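Local coordinates for protein uncharacterized metal-dependent hydrolase (Pyrococcus furiosus, PDB 3ICJ) that probably hydrolyses carbon-nitrogen bonds other than peptide bonds, as a zinc-dependent member of the amidohydrolase family, at residues V52-I60 with A68-I77. Numbering follows the deposited sequence.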
loop_
_atom_site.group_PDB
_atom_site.type_symbol
_atom_site.label_atom_id
_atom_site.label_comp_id
_atom_site.label_asym_id
_atom_site.label_seq_id
_atom_site.Cartn_x
_atom_site.Cartn_y
_atom_site.Cartn_z
ATOM N N VAL A 52 -25.254 7.017 -2.692
ATOM C CA VAL A 52 -25.485 5.814 -3.507
ATOM C C VAL A 52 -26.315 6.171 -4.743
ATOM O O VAL A 52 -27.372 6.789 -4.616
ATOM C CB VAL A 52 -26.216 4.704 -2.705
ATOM C CG1 VAL A 52 -26.698 3.595 -3.630
ATOM C CG2 VAL A 52 -25.303 4.131 -1.631
ATOM N N LYS A 53 -25.814 5.818 -5.928
ATOM C CA LYS A 53 -26.559 6.031 -7.160
ATOM C C LYS A 53 -26.436 4.805 -8.039
ATOM O O LYS A 53 -25.331 4.349 -8.332
ATOM C CB LYS A 53 -26.066 7.283 -7.899
ATOM C CG LYS A 53 -27.005 7.743 -9.009
ATOM C CD LYS A 53 -26.297 8.623 -10.020
ATOM C CE LYS A 53 -26.930 8.493 -11.396
ATOM N NZ LYS A 53 -25.855 8.314 -12.421
ATOM N N LYS A 54 -27.590 4.280 -8.445
ATOM C CA LYS A 54 -27.676 3.108 -9.295
ATOM C C LYS A 54 -28.291 3.494 -10.639
ATOM O O LYS A 54 -29.230 4.305 -10.693
ATOM C CB LYS A 54 -28.559 2.036 -8.638
ATOM C CG LYS A 54 -28.116 1.629 -7.249
ATOM C CD LYS A 54 -29.269 1.142 -6.369
ATOM C CE LYS A 54 -29.335 -0.370 -6.313
ATOM N NZ LYS A 54 -30.539 -0.831 -5.562
ATOM N N VAL A 55 -27.750 2.917 -11.710
ATOM C CA VAL A 55 -28.321 3.010 -13.059
ATOM C C VAL A 55 -28.468 1.590 -13.600
ATOM O O VAL A 55 -27.985 0.646 -12.981
ATOM C CB VAL A 55 -27.472 3.896 -14.045
ATOM C CG1 VAL A 55 -27.395 5.351 -13.555
ATOM C CG2 VAL A 55 -26.060 3.298 -14.309
ATOM N N SER A 56 -29.153 1.430 -14.734
ATOM C CA SER A 56 -29.328 0.100 -15.337
ATOM C C SER A 56 -28.526 -0.117 -16.631
ATOM O O SER A 56 -28.468 -1.237 -17.136
ATOM C CB SER A 56 -30.814 -0.223 -15.555
ATOM O OG SER A 56 -31.430 0.745 -16.379
ATOM N N GLY A 57 -27.898 0.939 -17.146
ATOM C CA GLY A 57 -27.089 0.837 -18.372
ATOM C C GLY A 57 -25.877 1.750 -18.361
ATOM O O GLY A 57 -25.946 2.881 -17.863
ATOM N N LEU A 58 -24.763 1.265 -18.915
ATOM C CA LEU A 58 -23.529 2.039 -18.956
ATOM C C LEU A 58 -22.890 1.939 -20.318
ATOM O O LEU A 58 -22.582 0.834 -20.777
ATOM C CB LEU A 58 -22.550 1.534 -17.889
ATOM C CG LEU A 58 -21.385 2.440 -17.505
ATOM C CD1 LEU A 58 -21.881 3.647 -16.751
ATOM C CD2 LEU A 58 -20.366 1.648 -16.672
ATOM N N VAL A 59 -22.701 3.086 -20.970
ATOM C CA VAL A 59 -21.944 3.133 -22.218
ATOM C C VAL A 59 -20.519 3.646 -21.992
ATOM O O VAL A 59 -20.308 4.705 -21.394
ATOM C CB VAL A 59 -22.645 3.988 -23.310
ATOM C CG1 VAL A 59 -21.887 3.893 -24.639
ATOM C CG2 VAL A 59 -24.070 3.527 -23.510
ATOM N N ILE A 60 -19.555 2.883 -22.500
ATOM C CA ILE A 60 -18.142 3.151 -22.356
ATOM C C ILE A 60 -17.516 3.287 -23.738
ATOM O O ILE A 60 -17.824 2.498 -24.633
ATOM C CB ILE A 60 -17.469 1.991 -21.584
ATOM C CG1 ILE A 60 -17.939 1.983 -20.126
ATOM C CG2 ILE A 60 -15.958 2.091 -21.637
ATOM C CD1 ILE A 60 -18.059 0.589 -19.555
ATOM N N ALA A 68 -24.375 7.093 -18.365
ATOM C CA ALA A 68 -24.863 6.270 -17.257
ATOM C C ALA A 68 -26.347 6.596 -17.038
ATOM O O ALA A 68 -26.693 7.752 -16.773
ATOM C CB ALA A 68 -24.043 6.565 -15.986
ATOM N N GLY A 69 -27.230 5.602 -17.199
ATOM C CA GLY A 69 -28.684 5.850 -17.109
ATOM C C GLY A 69 -29.485 4.608 -17.433
ATOM O O GLY A 69 -29.085 3.503 -17.055
ATOM N N ASP A 70 -30.605 4.805 -18.138
ATOM C CA ASP A 70 -31.522 3.729 -18.579
ATOM C C ASP A 70 -30.840 2.700 -19.472
ATOM O O ASP A 70 -30.142 3.062 -20.425
ATOM C CB ASP A 70 -32.717 4.295 -19.373
ATOM C CG ASP A 70 -33.492 5.358 -18.612
ATOM O OD1 ASP A 70 -33.754 5.165 -17.405
ATOM O OD2 ASP A 70 -33.859 6.382 -19.234
ATOM N N SER A 71 -31.082 1.426 -19.167
ATOM C CA SER A 71 -30.634 0.300 -19.985
ATOM C C SER A 71 -31.032 0.454 -21.468
ATOM O O SER A 71 -30.198 0.246 -22.360
ATOM C CB SER A 71 -31.188 -1.017 -19.414
ATOM O OG SER A 71 -30.791 -2.138 -20.193
ATOM N N SER A 72 -32.288 0.840 -21.718
ATOM C CA SER A 72 -32.785 1.017 -23.092
ATOM C C SER A 72 -32.097 2.162 -23.862
ATOM O O SER A 72 -31.757 1.997 -25.042
ATOM C CB SER A 72 -34.318 1.144 -23.129
ATOM O OG SER A 72 -34.757 2.254 -22.366
ATOM N N THR A 73 -31.859 3.292 -23.189
ATOM C CA THR A 73 -31.125 4.410 -23.781
ATOM C C THR A 73 -29.685 3.988 -24.124
ATOM O O THR A 73 -29.189 4.277 -25.218
ATOM C CB THR A 73 -31.124 5.624 -22.826
ATOM O OG1 THR A 73 -32.475 6.004 -22.569
ATOM C CG2 THR A 73 -30.371 6.828 -23.424
ATOM N N ALA A 74 -29.037 3.284 -23.193
ATOM C CA ALA A 74 -27.705 2.717 -23.408
ATOM C C ALA A 74 -27.662 1.730 -24.588
ATOM O O ALA A 74 -26.707 1.720 -25.365
ATOM C CB ALA A 74 -27.220 2.024 -22.146
ATOM N N LEU A 75 -28.699 0.904 -24.697
ATOM C CA LEU A 75 -28.822 -0.038 -25.799
ATOM C C LEU A 75 -28.956 0.711 -27.132
ATOM O O LEU A 75 -28.287 0.373 -28.116
ATOM C CB LEU A 75 -29.990 -0.994 -25.546
ATOM C CG LEU A 75 -30.344 -2.020 -26.618
ATOM C CD1 LEU A 75 -29.131 -2.854 -27.025
ATOM C CD2 LEU A 75 -31.473 -2.927 -26.130
ATOM N N ARG A 76 -29.794 1.744 -27.141
ATOM C CA ARG A 76 -30.047 2.540 -28.340
ATOM C C ARG A 76 -28.786 3.300 -28.793
ATOM O O ARG A 76 -28.540 3.406 -29.986
ATOM C CB ARG A 76 -31.212 3.506 -28.091
ATOM C CG ARG A 76 -31.773 4.204 -29.320
ATOM C CD ARG A 76 -32.804 3.363 -30.067
ATOM N NE ARG A 76 -32.266 2.828 -31.314
ATOM C CZ ARG A 76 -32.225 3.497 -32.467
ATOM N NH1 ARG A 76 -31.721 2.912 -33.549
ATOM N NH2 ARG A 76 -32.679 4.749 -32.543
ATOM N N ILE A 77 -28.011 3.829 -27.844
ATOM C CA ILE A 77 -26.759 4.529 -28.181
ATOM C C ILE A 77 -25.770 3.586 -28.892
ATOM O O ILE A 77 -25.214 3.921 -29.955
ATOM C CB ILE A 77 -26.113 5.203 -26.940
ATOM C CG1 ILE A 77 -26.998 6.345 -26.435
ATOM C CG2 ILE A 77 -24.698 5.745 -27.271
ATOM C CD1 ILE A 77 -26.510 7.017 -25.118
#
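Gly57 and Gly69 form an antiparallel hydrogen-bonded pair in which Gly69 N gives a nearly straight bond to Gly57 O, while Gly69 O accepts from both Gly57 N, at 2.8 Å, and Ser56 N. The hydroxyl of Ser56, set over the start of helix 71-81 by a chi1 of 58°, accepts from Ser71 N (OG to N 2.9 Å). With an alanine here the Ser71 N-H is likely to lose the acceptor that ties the start of the helix to the strand. Ser71 OG turns elsewhere, to Asn42 N. Two successive residues, Ser56 and Gly57, thus face Gly69 in a classic beta bulge, the Ser56 donor above the carbonyl plane and the Gly57 donor tilted only 20° from it. The bulge belongs to the beta hairpin of strands 57-61 and 64-69, at the edge of a small four-stranded sheet remote from the two zinc ions, with the helix following directly and folding back over one face. On that face Ala74 CB lies 4.0 Å from Gly57 CA, and Val59 CG2 abuts Ala74 CB at 3.7 Å, its CG1 reaching Ile77 CG2. On the face bearing Leu58 and Ala68, Leu58 CD1 meets Ala68 CB at 3.7 Å. Val55, from strand 52-55, which pairs with strand 44-49 of the larger sheet, sets CB 3.4 Å from Gly69 O and brings CG2 more loosely to Ala68 CB.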